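Local structure of serine-rich secreted cell wall anchored (LPXTG-motif ) protein (Lactobacillus reuteri ATCC 53608, 5NXK) at residues A[20-31]-A[44-55]; A[224-233]-A[249-257]. The protein probably serves as a surface adhesin of a gut lactobacillus, anchored to the cell wall and presenting a beta-solenoid region for attachment to the host. All coordinates share one frame; numbering follows the deposited sequence.

Contact 1 (20-31 with 44-55) comes first along the chain and is complete before contact 2 (224-233 with 249-257) begins. Their centres lie about 35 Å apart and their nearest atoms about 24 Å, on opposite sides of the chain's centre, without touching. Both reach the long parallel sheet that contains strands 21-24, 41-46 and 230-235, contact 1 near its N-terminal end and contact 2 toward its C-terminal end. Contact 1 runs round a corner between two sheets, whereas contact 2 pairs strands 221-226 and 248-252 of a four-stranded sheet and meets the long sheet through strand 230-235. Such rung-to-rung pairing, repeated along the chain, builds the solenoid.

Contact 1: residues A[20-31]-A[44-55]; sequences TTIKLKNNITLN and TIIGDGHYINAL
The amide of Asn27 lies flat over the ring of Tyr51, the two planes only 10° apart, and Asn27 CB sits 3.4 Å from the centroid of that ring in a CH-pi contact. Tyr51 takes chi1 of 74°, with CG between its backbone N and carbonyl carbon, which folds the ring back beneath Asn27. Asparagine suits the place because its flat amide can lie on the ring while Asn27 OD1 takes the backbone N-H of Tyr51 at 2.9 Å, from 27° out of the amide plane. Beyond the ring, a water links Thr29 OG1, Tyr51 OH and Asn53 ND2; the phenol also bonds Asp141, and Asn53 OD1 the hydroxyl of Tyr138.

Next to this stack, the His50 ring slides under the backbone of the 24-27 bend. Asn26 N lies over the centre of one ring face, and Asn27 OD1 stands at the edge in the ring plane.

Leucine and isoleucine suit the inner side, where branched methyl groups meet at van der Waals distance. Leu24, at the end of strand 21-24, spans the corner of the next rung: its CD2 touches Ile45 CG2 at 4.0 Å, and its CD1 meets Ile52 CG1 at 3.8 Å, crossing Ile52 at about a right angle. Farther along, Leu30 CD1 rests on Ile52 CG2 at 3.7 Å. Helix 7-14 packs against Ile22.

Parallel ladders flank the bend, with Ile46 N bonding Ile22 O at 2.6 Å and Asn53 N bonding Ile28 O at 2.8 Å. Segment 44-55 takes one more residue round the corner, in a type I' turn from Gly47 to His50, and the register shifts by one. Such stacked parallel rungs around an aliphatic core are characteristic of the pectate lyase-like beta-solenoid.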
# COMPACT_ATOMS: atom_id res chain seq x y z
N THR A 20 1.33 -21.90 9.73
CA THR A 20 2.19 -20.71 9.69
C THR A 20 2.94 -20.54 8.36
O THR A 20 3.29 -19.41 7.98
CB THR A 20 3.24 -20.73 10.83
OG1 THR A 20 4.14 -21.83 10.67
CG2 THR A 20 2.55 -20.80 12.19
N THR A 21 3.22 -21.63 7.66
CA THR A 21 4.00 -21.56 6.42
C THR A 21 3.32 -22.31 5.28
O THR A 21 2.86 -23.44 5.44
CB THR A 21 5.43 -22.11 6.63
OG1 THR A 21 6.02 -21.48 7.77
CG2 THR A 21 6.28 -21.84 5.40
N ILE A 22 3.22 -21.65 4.13
CA ILE A 22 2.52 -22.19 2.97
C ILE A 22 3.40 -22.03 1.73
O ILE A 22 3.95 -20.95 1.50
CB ILE A 22 1.17 -21.47 2.76
CG1 ILE A 22 0.27 -21.66 3.98
CG2 ILE A 22 0.48 -21.91 1.48
CD1 ILE A 22 -0.97 -20.81 3.94
N LYS A 23 3.59 -23.11 0.97
CA LYS A 23 4.38 -23.06 -0.25
C LYS A 23 3.50 -23.31 -1.46
O LYS A 23 2.77 -24.30 -1.50
CB LYS A 23 5.51 -24.10 -0.25
CG LYS A 23 6.64 -23.85 0.72
CD LYS A 23 7.83 -24.73 0.37
CE LYS A 23 8.21 -24.58 -1.10
NZ LYS A 23 9.48 -25.27 -1.45
N LEU A 24 3.57 -22.42 -2.45
CA LEU A 24 2.83 -22.62 -3.69
C LEU A 24 3.58 -23.63 -4.55
O LEU A 24 4.79 -23.49 -4.76
CB LEU A 24 2.66 -21.29 -4.45
CG LEU A 24 2.06 -20.12 -3.66
CD1 LEU A 24 1.91 -18.86 -4.52
CD2 LEU A 24 0.72 -20.53 -3.06
N LYS A 25 2.87 -24.65 -5.02
CA LYS A 25 3.47 -25.65 -5.90
C LYS A 25 3.01 -25.42 -7.34
O LYS A 25 3.44 -26.10 -8.26
CB LYS A 25 3.10 -27.07 -5.46
CG LYS A 25 3.56 -27.42 -4.05
CD LYS A 25 5.05 -27.17 -3.86
CE LYS A 25 5.90 -28.20 -4.57
NZ LYS A 25 7.34 -27.82 -4.49
N ASN A 26 2.12 -24.45 -7.50
CA ASN A 26 1.51 -24.16 -8.79
C ASN A 26 0.87 -22.77 -8.76
O ASN A 26 0.63 -22.20 -7.69
CB ASN A 26 0.45 -25.23 -9.13
CG ASN A 26 0.01 -25.20 -10.59
OD1 ASN A 26 0.55 -24.45 -11.41
ND2 ASN A 26 -0.97 -26.03 -10.93
N ASN A 27 0.60 -22.21 -9.93
CA ASN A 27 -0.18 -20.98 -9.99
C ASN A 27 -1.59 -21.25 -9.52
O ASN A 27 -2.17 -22.29 -9.83
CB ASN A 27 -0.21 -20.41 -11.41
CG ASN A 27 1.17 -20.20 -11.98
OD1 ASN A 27 2.06 -19.69 -11.31
ND2 ASN A 27 1.35 -20.60 -13.23
N ILE A 28 -2.16 -20.31 -8.78
CA ILE A 28 -3.48 -20.52 -8.23
C ILE A 28 -4.45 -19.44 -8.68
O ILE A 28 -4.14 -18.24 -8.60
CB ILE A 28 -3.42 -20.54 -6.69
CG1 ILE A 28 -2.52 -21.70 -6.24
CG2 ILE A 28 -4.83 -20.66 -6.11
CD1 ILE A 28 -2.55 -21.98 -4.77
N THR A 29 -5.62 -19.86 -9.14
CA THR A 29 -6.68 -18.92 -9.46
C THR A 29 -7.80 -19.00 -8.43
O THR A 29 -8.36 -20.08 -8.19
CB THR A 29 -7.27 -19.17 -10.85
OG1 THR A 29 -6.24 -19.01 -11.84
CG2 THR A 29 -8.39 -18.18 -11.14
N LEU A 30 -8.13 -17.86 -7.83
CA LEU A 30 -9.18 -17.79 -6.82
C LEU A 30 -10.48 -17.23 -7.40
O LEU A 30 -10.54 -16.07 -7.82
CB LEU A 30 -8.73 -16.92 -5.64
CG LEU A 30 -7.38 -17.24 -4.99
CD1 LEU A 30 -7.06 -16.23 -3.90
CD2 LEU A 30 -7.37 -18.65 -4.45
N ASN A 31 -11.52 -18.06 -7.42
CA ASN A 31 -12.84 -17.62 -7.85
C ASN A 31 -13.61 -17.00 -6.69
O ASN A 31 -14.60 -16.28 -6.88
CB ASN A 31 -13.62 -18.78 -8.45
CG ASN A 31 -12.94 -19.37 -9.67
OD1 ASN A 31 -12.50 -20.52 -9.66
ND2 ASN A 31 -12.83 -18.57 -10.73
N THR A 44 3.16 -17.11 6.46
CA THR A 44 4.08 -16.83 5.37
C THR A 44 3.74 -17.66 4.15
O THR A 44 3.71 -18.90 4.22
CB THR A 44 5.53 -17.12 5.78
OG1 THR A 44 5.87 -16.32 6.92
CG2 THR A 44 6.49 -16.81 4.63
N ILE A 45 3.49 -16.99 3.04
CA ILE A 45 3.29 -17.68 1.78
C ILE A 45 4.55 -17.62 0.96
O ILE A 45 4.98 -16.54 0.55
CB ILE A 45 2.14 -17.08 0.95
CG1 ILE A 45 0.82 -17.14 1.72
CG2 ILE A 45 2.03 -17.82 -0.39
CD1 ILE A 45 -0.37 -16.64 0.91
N ILE A 46 5.15 -18.78 0.73
CA ILE A 46 6.34 -18.88 -0.11
C ILE A 46 5.91 -19.13 -1.55
O ILE A 46 5.37 -20.19 -1.88
CB ILE A 46 7.28 -20.00 0.35
CG1 ILE A 46 7.78 -19.73 1.77
CG2 ILE A 46 8.44 -20.14 -0.61
CD1 ILE A 46 8.55 -20.88 2.39
N GLY A 47 6.11 -18.13 -2.41
CA GLY A 47 5.53 -18.19 -3.74
C GLY A 47 6.24 -19.09 -4.73
O GLY A 47 5.60 -19.64 -5.64
N ASP A 48 7.54 -19.26 -4.54
CA ASP A 48 8.39 -19.97 -5.49
C ASP A 48 8.16 -19.55 -6.95
O ASP A 48 8.17 -20.39 -7.87
CB ASP A 48 8.22 -21.49 -5.34
CG ASP A 48 9.41 -22.26 -5.88
OD1 ASP A 48 10.56 -21.78 -5.74
OD2 ASP A 48 9.21 -23.36 -6.46
N GLY A 49 7.94 -18.26 -7.17
CA GLY A 49 7.80 -17.74 -8.52
C GLY A 49 6.41 -17.90 -9.10
O GLY A 49 6.16 -17.47 -10.24
N HIS A 50 5.48 -18.48 -8.34
CA HIS A 50 4.13 -18.71 -8.87
C HIS A 50 3.25 -17.48 -8.72
O HIS A 50 3.62 -16.52 -8.05
CB HIS A 50 3.50 -19.90 -8.17
CG HIS A 50 4.24 -21.18 -8.39
ND1 HIS A 50 4.22 -21.85 -9.59
CD2 HIS A 50 5.04 -21.90 -7.57
CE1 HIS A 50 4.96 -22.94 -9.50
NE2 HIS A 50 5.48 -22.99 -8.29
N TYR A 51 2.07 -17.50 -9.34
CA TYR A 51 1.14 -16.40 -9.15
C TYR A 51 -0.12 -16.85 -8.42
O TYR A 51 -0.44 -18.03 -8.38
CB TYR A 51 0.77 -15.75 -10.51
CG TYR A 51 -0.17 -16.53 -11.42
CD1 TYR A 51 -1.53 -16.67 -11.11
CD2 TYR A 51 0.28 -17.06 -12.62
CE1 TYR A 51 -2.39 -17.37 -11.94
CE2 TYR A 51 -0.58 -17.76 -13.47
CZ TYR A 51 -1.92 -17.91 -13.12
OH TYR A 51 -2.78 -18.59 -13.95
N ILE A 52 -0.81 -15.88 -7.83
CA ILE A 52 -2.15 -16.08 -7.33
C ILE A 52 -3.04 -15.03 -7.98
O ILE A 52 -2.75 -13.83 -7.90
CB ILE A 52 -2.24 -15.96 -5.80
CG1 ILE A 52 -1.22 -16.88 -5.12
CG2 ILE A 52 -3.66 -16.26 -5.32
CD1 ILE A 52 -1.12 -16.69 -3.65
N ASN A 53 -4.11 -15.47 -8.62
CA ASN A 53 -4.98 -14.55 -9.33
C ASN A 53 -6.37 -14.49 -8.69
O ASN A 53 -7.17 -15.42 -8.82
CB ASN A 53 -5.05 -14.96 -10.81
CG ASN A 53 -5.96 -14.05 -11.63
OD1 ASN A 53 -6.28 -12.94 -11.23
ND2 ASN A 53 -6.36 -14.54 -12.80
N ALA A 54 -6.64 -13.40 -7.99
CA ALA A 54 -7.90 -13.23 -7.26
C ALA A 54 -8.93 -12.59 -8.18
O ALA A 54 -8.92 -11.38 -8.41
CB ALA A 54 -7.69 -12.38 -6.01
N LEU A 55 -9.82 -13.43 -8.71
CA LEU A 55 -10.74 -12.99 -9.75
C LEU A 55 -12.02 -12.38 -9.19
O LEU A 55 -12.75 -11.70 -9.90
CB LEU A 55 -11.10 -14.15 -10.67
CG LEU A 55 -10.00 -14.51 -11.66
CD1 LEU A 55 -10.46 -15.65 -12.55
CD2 LEU A 55 -9.60 -13.29 -12.48
O HOH W 1 4.82 -17.21 9.08
O HOH W 2 6.82 -24.87 -5.14
O HOH W 3 -5.67 -17.24 -13.81

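Contact 2: residues A[224-233]-A[249-257]; sequences KLDGGRENHF and NVRIIPQLE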
# COMPACT_ATOMS: atom_id res chain seq x y z
N LYS A 224 -0.71 10.53 -0.42
CA LYS A 224 -1.68 11.36 0.27
C LYS A 224 -1.78 10.87 1.71
O LYS A 224 -2.10 9.70 1.96
CB LYS A 224 -3.04 11.34 -0.43
CG LYS A 224 -3.97 12.38 0.15
CD LYS A 224 -5.37 12.41 -0.44
CE LYS A 224 -6.12 13.60 0.14
NZ LYS A 224 -6.80 14.41 -0.89
N LEU A 225 -1.49 11.77 2.64
CA LEU A 225 -1.43 11.44 4.05
C LEU A 225 -2.60 12.13 4.76
O LEU A 225 -2.72 13.36 4.72
CB LEU A 225 -0.08 11.89 4.65
CG LEU A 225 1.20 11.24 4.08
CD1 LEU A 225 2.46 11.93 4.63
CD2 LEU A 225 1.25 9.73 4.31
N ASP A 226 -3.49 11.34 5.37
CA ASP A 226 -4.69 11.86 6.03
C ASP A 226 -4.84 11.26 7.43
O ASP A 226 -5.93 10.82 7.81
CB ASP A 226 -5.93 11.56 5.18
CG ASP A 226 -6.12 12.55 4.03
OD1 ASP A 226 -5.93 13.77 4.25
OD2 ASP A 226 -6.42 12.10 2.90
N GLY A 227 -3.74 11.21 8.18
CA GLY A 227 -3.74 10.83 9.59
C GLY A 227 -4.42 11.87 10.47
O GLY A 227 -4.19 13.07 10.31
N GLY A 228 -5.25 11.42 11.41
CA GLY A 228 -5.95 12.33 12.30
C GLY A 228 -5.06 13.08 13.29
O GLY A 228 -5.39 14.19 13.69
N ARG A 229 -3.95 12.47 13.70
CA ARG A 229 -3.02 13.14 14.63
C ARG A 229 -1.60 13.33 14.07
O ARG A 229 -0.93 14.30 14.40
CB ARG A 229 -2.96 12.42 15.99
CG ARG A 229 -2.32 11.03 16.02
CD ARG A 229 -1.85 10.67 17.48
NE ARG A 229 -0.50 11.18 17.75
CZ ARG A 229 -0.19 12.11 18.65
NH1 ARG A 229 -1.15 12.64 19.41
NH2 ARG A 229 1.07 12.51 18.80
N GLU A 230 -1.11 12.39 13.26
CA GLU A 230 0.24 12.52 12.70
C GLU A 230 0.29 12.04 11.25
O GLU A 230 -0.41 11.10 10.86
CB GLU A 230 1.29 11.70 13.49
CG GLU A 230 1.43 11.99 14.99
CD GLU A 230 2.42 11.04 15.68
OE1 GLU A 230 3.42 10.63 15.03
OE2 GLU A 230 2.16 10.63 16.84
N ASN A 231 1.15 12.69 10.48
CA ASN A 231 1.41 12.32 9.09
C ASN A 231 2.91 12.37 8.86
O ASN A 231 3.51 13.40 9.09
CB ASN A 231 0.69 13.26 8.13
CG ASN A 231 -0.82 13.15 8.23
OD1 ASN A 231 -1.43 12.27 7.61
ND2 ASN A 231 -1.43 14.01 9.05
N HIS A 232 3.52 11.29 8.39
CA HIS A 232 4.98 11.26 8.26
C HIS A 232 5.43 10.78 6.90
O HIS A 232 4.84 9.86 6.34
CB HIS A 232 5.60 10.35 9.31
CG HIS A 232 5.37 10.78 10.72
ND1 HIS A 232 6.23 11.63 11.39
CD2 HIS A 232 4.40 10.45 11.61
CE1 HIS A 232 5.78 11.82 12.61
NE2 HIS A 232 4.67 11.12 12.77
N PHE A 233 6.46 11.42 6.36
CA PHE A 233 7.18 10.85 5.22
C PHE A 233 8.65 10.90 5.59
O PHE A 233 9.22 11.99 5.74
CB PHE A 233 6.92 11.63 3.92
CG PHE A 233 7.64 11.07 2.71
CD1 PHE A 233 7.64 9.70 2.46
CD2 PHE A 233 8.27 11.91 1.80
CE1 PHE A 233 8.28 9.18 1.34
CE2 PHE A 233 8.91 11.41 0.67
CZ PHE A 233 8.91 10.04 0.44
N ASN A 249 3.47 15.68 -5.06
CA ASN A 249 4.13 14.40 -4.73
C ASN A 249 3.68 13.89 -3.37
O ASN A 249 3.34 12.72 -3.22
CB ASN A 249 5.65 14.54 -4.76
CG ASN A 249 6.16 15.04 -6.09
OD1 ASN A 249 6.76 16.11 -6.16
ND2 ASN A 249 5.90 14.28 -7.14
N VAL A 250 3.66 14.78 -2.37
CA VAL A 250 3.10 14.44 -1.05
C VAL A 250 2.06 15.47 -0.68
O VAL A 250 2.32 16.68 -0.71
CB VAL A 250 4.16 14.36 0.07
CG1 VAL A 250 3.49 13.94 1.40
CG2 VAL A 250 5.27 13.39 -0.31
N ARG A 251 0.88 15.00 -0.32
CA ARG A 251 -0.21 15.89 0.03
C ARG A 251 -0.68 15.68 1.46
O ARG A 251 -1.09 14.58 1.82
CB ARG A 251 -1.36 15.69 -0.94
CG ARG A 251 -2.61 16.49 -0.65
CD ARG A 251 -3.11 16.90 -2.02
NE ARG A 251 -4.43 17.47 -2.05
CZ ARG A 251 -4.82 18.40 -2.93
NH1 ARG A 251 -3.96 18.88 -3.83
NH2 ARG A 251 -6.06 18.85 -2.88
N ILE A 252 -0.62 16.73 2.27
CA ILE A 252 -1.15 16.69 3.62
C ILE A 252 -2.16 17.81 3.80
O ILE A 252 -1.81 18.92 4.19
CB ILE A 252 -0.05 16.81 4.67
CG1 ILE A 252 1.11 15.87 4.32
CG2 ILE A 252 -0.63 16.50 6.07
CD1 ILE A 252 2.28 15.96 5.26
N ILE A 253 -3.41 17.50 3.50
CA ILE A 253 -4.51 18.44 3.61
C ILE A 253 -5.67 17.72 4.29
O ILE A 253 -6.11 16.67 3.82
CB ILE A 253 -4.95 18.98 2.21
CG1 ILE A 253 -3.83 19.82 1.58
CG2 ILE A 253 -6.21 19.82 2.33
CD1 ILE A 253 -4.17 20.35 0.15
N PRO A 254 -6.15 18.26 5.43
CA PRO A 254 -7.21 17.55 6.16
C PRO A 254 -8.48 17.34 5.32
O PRO A 254 -8.84 18.20 4.52
CB PRO A 254 -7.49 18.46 7.36
CG PRO A 254 -6.19 19.25 7.55
CD PRO A 254 -5.66 19.45 6.15
N GLN A 255 -9.11 16.18 5.49
CA GLN A 255 -10.32 15.82 4.74
C GLN A 255 -11.53 16.66 5.15
O GLN A 255 -12.47 16.83 4.37
CB GLN A 255 -10.63 14.33 4.94
CG GLN A 255 -9.70 13.41 4.17
CD GLN A 255 -10.09 13.29 2.71
OE1 GLN A 255 -9.62 14.06 1.86
NE2 GLN A 255 -10.92 12.29 2.39
N LEU A 256 -11.50 17.17 6.38
CA LEU A 256 -12.61 17.93 6.97
C LEU A 256 -12.09 19.11 7.80
O LEU A 256 -10.92 19.14 8.16
CB LEU A 256 -13.47 17.04 7.86
CG LEU A 256 -14.06 15.77 7.26
CD1 LEU A 256 -14.65 14.93 8.36
CD2 LEU A 256 -15.11 16.10 6.20
N GLU A 257 -12.98 20.05 8.10
CA GLU A 257 -12.65 21.25 8.88
C GLU A 257 -12.34 21.01 10.37
O GLU A 257 -11.67 21.83 11.00
CB GLU A 257 -13.81 22.26 8.80
CG GLU A 257 -14.06 22.88 7.45
CD GLU A 257 -12.86 23.61 6.90
OE1 GLU A 257 -12.27 24.43 7.65
OE2 GLU A 257 -12.51 23.39 5.72
O HOH W 4 -7.85 16.11 1.86
O HOH W 5 -7.35 17.35 -0.74
O HOH W 6 -7.51 14.26 6.70
O HOH W 7 -3.99 14.85 2.58
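Lys224 and Arg251, the pair with most surface buried here, extend side by side in the same direction from neighbouring parallel strands. Lys224 CG stands anti to its backbone N (chi1 -170°), and the chain stays extended until chi4, bringing NZ to 4.0 Å from Arg251 NE. A water accepts from both Lys224 NZ, at 3.0 Å, and Arg251 NH2; this shared water and the salt bridges from Arg251 to Asp156 and Asp248 probably make the close approach tolerable. Long chains suit this place: projecting from one face of the sheet, they carry their charged ends out to water and, for Arg251, to the aspartates.

Ile252 carries the apolar side. Its CD1 meets Leu225 CD1 at 4.1 Å, and its CG2 lies 4.0 Å from Asn231 ND2 as the two side chains pass in opposite directions. Leu225 CD1 also touches Val250 CG1 at 3.9 Å; the branched shapes fill the solenoid interior. The backbones are joined here by Leu225 N-H to Arg251 O, 3.0 Å and nearly straight at 176°.

Past this bond the chains diverge and water takes over. Asp226 OD1 receives a water that also accepts from Ile253 N, and a second water joins OD1 to Gln255 N. The other carboxylate oxygen is held by Trp189. Gln255 CG packs 3.7 Å from Asp226 CG, its NE2 bonding Arg153 O while OE1 takes a water that also reaches Ile253 O.

Strand 221-226 is thus held between strand 186-191, which bonds the backbone of Lys224, and strand 248-252. Across the interior, strand 230-235, which lies between strands 200-205 and 261-267, brings Phe233 CD2 to Val250 CG2.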